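Local coordinates for VAO-type flavoprotein oxidase VAO615 (Myceliophthora thermophila, PDB 6F72) that probably acts as a secreted oxidoreductase whose bicovalently bound FAD, once reduced, reacts rapidly with molecular oxygen, although no substrate has been identified, at residues A195-G200 against G226-Y231; E255-D260 against V288-T293. All coordinates share one frame; numbering follows the deposited sequence.

Contact 1 (A195-G200 against G226-Y231); sequences AKLGAG and GIVGGY. With FAD (flavin-adenine dinucleotide), chain E.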
loop_
_atom_site.group_PDB
_atom_site.type_symbol
_atom_site.label_atom_id
_atom_site.label_comp_id
_atom_site.label_asym_id
_atom_site.label_seq_id
_atom_site.Cartn_x
_atom_site.Cartn_y
_atom_site.Cartn_z
ATOM N N ALA A 195 -7.041 -19.195 3.530
ATOM C CA ALA A 195 -8.138 -18.469 2.912
ATOM C C ALA A 195 -7.772 -18.158 1.465
ATOM O O ALA A 195 -6.700 -17.611 1.192
ATOM C CB ALA A 195 -8.429 -17.197 3.687
ATOM N N LYS A 196 -8.644 -18.553 0.540
ATOM C CA LYS A 196 -8.532 -18.124 -0.845
ATOM C C LYS A 196 -9.373 -16.853 -0.982
ATOM O O LYS A 196 -10.550 -16.837 -0.604
ATOM C CB LYS A 196 -9.013 -19.218 -1.792
ATOM C CG LYS A 196 -8.791 -18.900 -3.261
ATOM C CD LYS A 196 -9.240 -20.056 -4.140
ATOM C CE LYS A 196 -9.512 -19.578 -5.554
ATOM N NZ LYS A 196 -9.933 -20.707 -6.425
ATOM N N LEU A 197 -8.757 -15.788 -1.491
ATOM C CA LEU A 197 -9.416 -14.483 -1.553
ATOM C C LEU A 197 -9.341 -13.885 -2.943
ATOM O O LEU A 197 -8.267 -13.830 -3.536
ATOM C CB LEU A 197 -8.790 -13.509 -0.539
ATOM C CG LEU A 197 -8.640 -13.859 0.947
ATOM C CD1 LEU A 197 -7.872 -12.751 1.664
ATOM C CD2 LEU A 197 -9.979 -14.114 1.633
ATOM N N GLY A 198 -10.489 -13.428 -3.457
ATOM C CA GLY A 198 -10.532 -12.775 -4.767
ATOM C C GLY A 198 -9.728 -11.474 -4.765
ATOM O O GLY A 198 -9.517 -10.869 -3.710
ATOM N N ALA A 199 -9.282 -11.052 -5.949
ATOM C CA ALA A 199 -8.372 -9.918 -6.112
ATOM C C ALA A 199 -8.847 -8.570 -5.536
ATOM O O ALA A 199 -8.020 -7.712 -5.217
ATOM C CB ALA A 199 -7.989 -9.771 -7.573
ATOM N N GLY A 200 -10.161 -8.402 -5.394
ATOM C CA GLY A 200 -10.749 -7.168 -4.863
ATOM C C GLY A 200 -11.015 -7.185 -3.368
ATOM O O GLY A 200 -11.510 -6.203 -2.828
ATOM N N GLY A 226 -6.382 -3.025 -0.438
ATOM C CA GLY A 226 -6.608 -4.301 -1.105
ATOM C C GLY A 226 -5.530 -5.327 -0.763
ATOM O O GLY A 226 -4.404 -5.243 -1.284
ATOM N N ILE A 227 -5.899 -6.301 0.082
ATOM C CA ILE A 227 -4.974 -7.328 0.606
ATOM C C ILE A 227 -4.318 -8.203 -0.468
ATOM O O ILE A 227 -3.160 -8.566 -0.328
ATOM C CB ILE A 227 -5.612 -8.165 1.755
ATOM C CG1 ILE A 227 -4.532 -8.860 2.591
ATOM C CG2 ILE A 227 -6.696 -9.124 1.252
ATOM C CD1 ILE A 227 -5.059 -9.537 3.842
ATOM N N VAL A 228 -5.046 -8.497 -1.538
ATOM C CA VAL A 228 -4.589 -9.369 -2.631
ATOM C C VAL A 228 -3.849 -8.558 -3.707
ATOM O O VAL A 228 -3.139 -9.115 -4.551
ATOM C CB VAL A 228 -5.793 -10.136 -3.234
ATOM C CG1 VAL A 228 -5.350 -11.226 -4.218
ATOM C CG2 VAL A 228 -6.629 -10.765 -2.119
ATOM N N GLY A 229 -4.017 -7.235 -3.665
ATOM C CA GLY A 229 -3.450 -6.349 -4.676
ATOM C C GLY A 229 -1.999 -5.969 -4.423
ATOM O O GLY A 229 -1.177 -6.811 -4.050
ATOM N N GLY A 230 -1.696 -4.684 -4.600
ATOM C CA GLY A 230 -0.341 -4.155 -4.444
ATOM C C GLY A 230 0.219 -4.319 -3.053
ATOM O O GLY A 230 1.440 -4.326 -2.886
ATOM N N TYR A 231 -0.669 -4.447 -2.065
ATOM C CA TYR A 231 -0.298 -4.698 -0.674
ATOM C C TYR A 231 0.569 -5.976 -0.483
ATOM O O TYR A 231 1.745 -5.882 -0.095
ATOM C CB TYR A 231 -1.544 -4.728 0.230
ATOM C CG TYR A 231 -1.214 -5.120 1.650
ATOM C CD1 TYR A 231 -0.700 -4.176 2.558
ATOM C CD2 TYR A 231 -1.353 -6.461 2.079
ATOM C CE1 TYR A 231 -0.368 -4.548 3.859
ATOM C CE2 TYR A 231 -1.037 -6.835 3.369
ATOM C CZ TYR A 231 -0.525 -5.895 4.249
ATOM O OH TYR A 231 -0.205 -6.286 5.524
HETATM P PA FAD E . -4.087 -0.234 -6.062
HETATM O O1A FAD E . -3.648 1.191 -6.281
HETATM O O2A FAD E . -5.409 -0.623 -6.660
HETATM O O5B FAD E . -2.929 -1.204 -6.610
HETATM C C5B FAD E . -1.546 -0.949 -6.359
HETATM C C4B FAD E . -0.660 -1.582 -7.425
HETATM O O4B FAD E . -0.917 -2.987 -7.491
HETATM C C3B FAD E . -0.881 -1.049 -8.828
HETATM O O3B FAD E . 0.398 -1.043 -9.475
HETATM C C2B FAD E . -1.781 -2.074 -9.496
HETATM O O2B FAD E . -1.561 -2.138 -10.908
HETATM C C1B FAD E . -1.368 -3.362 -8.804
HETATM N N9A FAD E . -2.459 -4.351 -8.635
HETATM C C8A FAD E . -3.436 -4.295 -7.704
HETATM N N7A FAD E . -4.247 -5.379 -7.795
HETATM C C5A FAD E . -3.779 -6.147 -8.791
HETATM C C6A FAD E . -4.169 -7.433 -9.411
HETATM N N6A FAD E . -5.257 -8.093 -8.954
HETATM N N1A FAD E . -3.423 -7.901 -10.438
HETATM C C2A FAD E . -2.340 -7.241 -10.903
HETATM N N3A FAD E . -1.922 -6.062 -10.377
HETATM C C4A FAD E . -2.590 -5.477 -9.340
HETATM N N1 FAD E . 0.938 -0.708 3.211
HETATM C C2 FAD E . 1.467 -1.437 4.226
HETATM O O2 FAD E . 2.389 -2.248 3.975
HETATM N N3 FAD E . 1.029 -1.309 5.498
HETATM C C4 FAD E . 0.057 -0.459 5.867
HETATM O O4 FAD E . -0.314 -0.373 7.059
HETATM C C4X FAD E . -0.576 0.363 4.812
HETATM N N5 FAD E . -1.569 1.233 5.092
HETATM C C5X FAD E . -2.148 1.994 4.118
HETATM C C6 FAD E . -3.188 2.895 4.433
HETATM C C7 FAD E . -3.770 3.665 3.402
HETATM C C7M FAD E . -4.881 4.635 3.764
HETATM C C8 FAD E . -3.296 3.518 1.978
HETATM C C8M FAD E . -3.922 4.227 0.786
HETATM C C9 FAD E . -2.271 2.622 1.692
HETATM C C9A FAD E . -1.676 1.856 2.699
HETATM N N10 FAD E . -0.648 0.935 2.386
HETATM C C10 FAD E . -0.063 0.184 3.428
HETATM C "C1'" FAD E . -0.150 0.834 1.016
HETATM C "C2'" FAD E . -0.532 -0.359 0.192
HETATM O "O2'" FAD E . 0.218 -1.473 0.671
HETATM C "C3'" FAD E . -0.126 -0.007 -1.234
HETATM O "O3'" FAD E . -0.615 1.301 -1.603
HETATM C "C4'" FAD E . -0.623 -1.049 -2.224
HETATM O "O4'" FAD E . -0.025 -0.814 -3.500
HETATM C "C5'" FAD E . -2.151 -1.073 -2.302
HETATM O "O5'" FAD E . -2.602 -1.975 -3.300
HETATM P P FAD E . -4.137 -1.931 -3.770
HETATM O O1P FAD E . -5.014 -1.920 -2.551
HETATM O O2P FAD E . -4.262 -2.998 -4.833
HETATM O O3P FAD E . -4.212 -0.482 -4.481
HETATM O O HOH W 1 -7.191 -7.026 -2.814
#
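Val228, near the start of helix 227-233, meets the backbone at the end of strand 193-198. Its CB lies equally far from the carbonyl oxygens of Gly198 and Ala199. From there the two methyls part: CG1, anti to the backbone N (chi1 -171°), packs on Ala199 CA at 3.8 Å, while CG2, anti to the carbonyl carbon, comes within 3.3 Å of Gly198 O. The same CG2 also touches Leu197 CB, so one methyl bears on both a peptide oxygen and a side chain. Leu197 continues the apolar patch with its CD1, which meets Ile227 CG2 at 3.8 Å; Ala206 and Met209 of helix 203-212 also touch Leu197. The polar link between the segments is a water, which donates to Ala199 O at 2.6 Å and accepts from Val228 N at 2.9 Å. Beyond this bridge both segments reach FAD. Gly226 N donates to FAD O1P at 2.7 Å, and Gly230 N to FAD O2P at 3.1 Å in a fairly straight bond (161°). Gly226, Gly229 and Gly230 have no side chain, and the backbone comes directly up to the cofactor. Ala199 CB, in turn, lies 3.5 Å from FAD N6A of the adenine. Such a turn and helix start, holding the ribityl-side phosphate of FAD through backbone N-H groups, belong to the FAD-binding domain of VAO-type (PCMH) flavoproteins.

Contact 2 (E255-D260 against V288-T293); sequences EVVTAD and VVLSMT. With FAD (flavin-adenine dinucleotide), chain E.
Glu255 faces both Leu290 and Ser291, forming a classic beta bulge between antiparallel strands 251-257 and 288-298. Glu255 O takes a bond from Leu290 N at 2.7 Å and a weak one from Ser291 N at 3.4 Å, while Glu255 N donates to Ser291 O. Past the bulge, Val257 and Val288 form a hydrogen-bonded pair, Val257 N to Val288 O and Val288 N to Val257 O, both 2.8 Å. Between them Val256 and Val289 are a non-hydrogen-bonded pair, and Val256 CG1 touches Val289 CG2 at 4.0 Å. Val289 therefore has both backbone polar groups turned to FAD: its N donates to adenine N1A at 2.8 Å (168°), and its O accepts from N6A at 2.7 Å (172°), reading the adenine edge much as a pairing base would. On the face that carries Val257, Val288 and Ser291, Val257 CG2 meets Leu290 CD1 at 3.8 Å, with helix 133-146 over both. Farther out, His263 of the adjoining strand holds Glu255 OE2 through NE2, helping fix the carboxylate. Glu255 CG is anti to the backbone N (chi1 179°), the chain beyond it is extended, and OE1 accepts from Ser291 OG at 2.7 Å through its anti lone pair.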
loop_
_atom_site.group_PDB
_atom_site.type_symbol
_atom_site.label_atom_id
_atom_site.label_comp_id
_atom_site.label_asym_id
_atom_site.label_seq_id
_atom_site.Cartn_x
_atom_site.Cartn_y
_atom_site.Cartn_z
ATOM N N GLU A 255 -3.423 -17.040 -8.234
ATOM C CA GLU A 255 -4.150 -17.347 -9.451
ATOM C C GLU A 255 -4.115 -16.096 -10.324
ATOM O O GLU A 255 -4.425 -15.005 -9.862
ATOM C CB GLU A 255 -5.578 -17.759 -9.115
ATOM C CG GLU A 255 -6.435 -18.084 -10.331
ATOM C CD GLU A 255 -7.918 -18.050 -10.039
ATOM O OE1 GLU A 255 -8.310 -17.805 -8.876
ATOM O OE2 GLU A 255 -8.704 -18.271 -10.992
ATOM N N VAL A 256 -3.687 -16.277 -11.571
ATOM C CA VAL A 256 -3.336 -15.180 -12.465
ATOM C C VAL A 256 -3.784 -15.401 -13.905
ATOM O O VAL A 256 -4.074 -16.525 -14.311
ATOM C CB VAL A 256 -1.795 -14.878 -12.487
ATOM C CG1 VAL A 256 -1.210 -14.775 -11.088
ATOM C CG2 VAL A 256 -1.020 -15.874 -13.346
ATOM N N VAL A 257 -3.844 -14.291 -14.647
ATOM C CA VAL A 257 -3.822 -14.281 -16.105
ATOM C C VAL A 257 -2.553 -13.542 -16.533
ATOM O O VAL A 257 -2.290 -12.407 -16.111
ATOM C CB VAL A 257 -5.064 -13.599 -16.725
ATOM C CG1 VAL A 257 -5.005 -13.668 -18.244
ATOM C CG2 VAL A 257 -6.349 -14.244 -16.226
ATOM N N THR A 258 -1.779 -14.193 -17.385
ATOM C CA THR A 258 -0.553 -13.625 -17.920
ATOM C C THR A 258 -0.875 -12.761 -19.127
ATOM O O THR A 258 -2.000 -12.824 -19.661
ATOM C CB THR A 258 0.423 -14.742 -18.329
ATOM O OG1 THR A 258 -0.236 -15.616 -19.254
ATOM C CG2 THR A 258 0.813 -15.537 -17.124
ATOM N N ALA A 259 0.112 -11.972 -19.555
ATOM C CA ALA A 259 0.005 -11.055 -20.698
ATOM C C ALA A 259 -0.542 -11.705 -21.964
ATOM O O ALA A 259 -1.368 -11.103 -22.660
ATOM C CB ALA A 259 1.343 -10.397 -20.983
ATOM N N ASP A 260 -0.113 -12.938 -22.241
ATOM C CA ASP A 260 -0.607 -13.673 -23.406
ATOM C C ASP A 260 -1.969 -14.350 -23.163
ATOM O O ASP A 260 -2.473 -15.059 -24.030
ATOM C CB ASP A 260 0.446 -14.680 -23.893
ATOM C CG ASP A 260 0.658 -15.829 -22.932
ATOM O OD1 ASP A 260 0.256 -15.742 -21.749
ATOM O OD2 ASP A 260 1.237 -16.843 -23.363
ATOM N N VAL A 288 -1.830 -10.399 -14.150
ATOM C CA VAL A 288 -3.066 -9.942 -13.534
ATOM C C VAL A 288 -3.501 -10.999 -12.529
ATOM O O VAL A 288 -3.764 -12.149 -12.907
ATOM C CB VAL A 288 -4.176 -9.681 -14.586
ATOM C CG1 VAL A 288 -5.400 -9.058 -13.949
ATOM C CG2 VAL A 288 -3.661 -8.783 -15.695
ATOM N N VAL A 289 -3.599 -10.608 -11.264
ATOM C CA VAL A 289 -3.959 -11.545 -10.194
ATOM C C VAL A 289 -5.474 -11.579 -10.028
ATOM O O VAL A 289 -6.106 -10.516 -9.877
ATOM C CB VAL A 289 -3.283 -11.164 -8.852
ATOM C CG1 VAL A 289 -3.954 -11.846 -7.663
ATOM C CG2 VAL A 289 -1.779 -11.461 -8.897
ATOM N N LEU A 290 -6.036 -12.789 -10.050
ATOM C CA LEU A 290 -7.471 -13.008 -9.829
ATOM C C LEU A 290 -7.797 -13.388 -8.393
ATOM O O LEU A 290 -8.872 -13.085 -7.885
ATOM C CB LEU A 290 -8.002 -14.066 -10.791
ATOM C CG LEU A 290 -7.900 -13.805 -12.297
ATOM C CD1 LEU A 290 -8.200 -15.104 -13.032
ATOM C CD2 LEU A 290 -8.856 -12.712 -12.753
ATOM N N SER A 291 -6.861 -14.072 -7.740
ATOM C CA SER A 291 -7.000 -14.421 -6.335
ATOM C C SER A 291 -5.642 -14.791 -5.789
ATOM O O SER A 291 -4.700 -15.040 -6.555
ATOM C CB SER A 291 -7.983 -15.598 -6.147
ATOM O OG SER A 291 -7.384 -16.841 -6.483
ATOM N N MET A 292 -5.555 -14.814 -4.459
ATOM C CA MET A 292 -4.437 -15.428 -3.746
ATOM C C MET A 292 -4.980 -16.405 -2.715
ATOM O O MET A 292 -6.104 -16.261 -2.228
ATOM C CB MET A 292 -3.551 -14.356 -3.081
ATOM C CG MET A 292 -4.095 -13.734 -1.804
ATOM S SD MET A 292 -2.889 -12.650 -1.018
ATOM C CE MET A 292 -3.654 -12.435 0.595
ATOM N N THR A 293 -4.192 -17.423 -2.411
ATOM C CA THR A 293 -4.477 -18.274 -1.279
ATOM C C THR A 293 -3.386 -17.970 -0.270
ATOM O O THR A 293 -2.205 -17.898 -0.628
ATOM C CB THR A 293 -4.495 -19.740 -1.702
ATOM O OG1 THR A 293 -5.407 -19.870 -2.793
ATOM C CG2 THR A 293 -4.930 -20.653 -0.546
HETATM P PA FAD E . -4.087 -0.234 -6.062
HETATM O O1A FAD E . -3.648 1.191 -6.281
HETATM O O2A FAD E . -5.409 -0.623 -6.660
HETATM O O5B FAD E . -2.929 -1.204 -6.610
HETATM C C5B FAD E . -1.546 -0.949 -6.359
HETATM C C4B FAD E . -0.660 -1.582 -7.425
HETATM O O4B FAD E . -0.917 -2.987 -7.491
HETATM C C3B FAD E . -0.881 -1.049 -8.828
HETATM O O3B FAD E . 0.398 -1.043 -9.475
HETATM C C2B FAD E . -1.781 -2.074 -9.496
HETATM O O2B FAD E . -1.561 -2.138 -10.908
HETATM C C1B FAD E . -1.368 -3.362 -8.804
HETATM N N9A FAD E . -2.459 -4.351 -8.635
HETATM C C8A FAD E . -3.436 -4.295 -7.704
HETATM N N7A FAD E . -4.247 -5.379 -7.795
HETATM C C5A FAD E . -3.779 -6.147 -8.791
HETATM C C6A FAD E . -4.169 -7.433 -9.411
HETATM N N6A FAD E . -5.257 -8.093 -8.954
HETATM N N1A FAD E . -3.423 -7.901 -10.438
HETATM C C2A FAD E . -2.340 -7.241 -10.903
HETATM N N3A FAD E . -1.922 -6.062 -10.377
HETATM C C4A FAD E . -2.590 -5.477 -9.340
HETATM N N1 FAD E . 0.938 -0.708 3.211
HETATM C C2 FAD E . 1.467 -1.437 4.226
HETATM O O2 FAD E . 2.389 -2.248 3.975
HETATM N N3 FAD E . 1.029 -1.309 5.498
HETATM C C4 FAD E . 0.057 -0.459 5.867
HETATM O O4 FAD E . -0.314 -0.373 7.059
HETATM C C4X FAD E . -0.576 0.363 4.812
HETATM N N5 FAD E . -1.569 1.233 5.092
HETATM C C5X FAD E . -2.148 1.994 4.118
HETATM C C6 FAD E . -3.188 2.895 4.433
HETATM C C7 FAD E . -3.770 3.665 3.402
HETATM C C7M FAD E . -4.881 4.635 3.764
HETATM C C8 FAD E . -3.296 3.518 1.978
HETATM C C8M FAD E . -3.922 4.227 0.786
HETATM C C9 FAD E . -2.271 2.622 1.692
HETATM C C9A FAD E . -1.676 1.856 2.699
HETATM N N10 FAD E . -0.648 0.935 2.386
HETATM C C10 FAD E . -0.063 0.184 3.428
HETATM C "C1'" FAD E . -0.150 0.834 1.016
HETATM C "C2'" FAD E . -0.532 -0.359 0.192
HETATM O "O2'" FAD E . 0.218 -1.473 0.671
HETATM C "C3'" FAD E . -0.126 -0.007 -1.234
HETATM O "O3'" FAD E . -0.615 1.301 -1.603
HETATM C "C4'" FAD E . -0.623 -1.049 -2.224
HETATM O "O4'" FAD E . -0.025 -0.814 -3.500
HETATM C "C5'" FAD E . -2.151 -1.073 -2.302
HETATM O "O5'" FAD E . -2.602 -1.975 -3.300
HETATM P P FAD E . -4.137 -1.931 -3.770
HETATM O O1P FAD E . -5.014 -1.920 -2.551
HETATM O O2P FAD E . -4.262 -2.998 -4.833
HETATM O O3P FAD E . -4.212 -0.482 -4.481
#

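In the fold
Both contacts are buried in the FAD-binding domain and both reach one antiparallel sheet, in which strands 193-198 and 288-298 are neighbours. Probable backbone hydrogen bonds join them directly, Leu197 N to Met292 O and Ala199 N to Leu290 O. Contact 1 sets a helix start against a strand end, with methyl packing and a bridging water; contact 2 is strand pairing by direct backbone bonds, with a carboxylate-hydroxyl bond beside them. The centre of contact 1 lies about 12 Å from the centre of the chain, that of contact 2 about 19 Å, and Glu255 of contact 2 is partly exposed. Val228 also packs on Val289; contact 1 binds a phosphate and contact 2 the adenine of the same FAD.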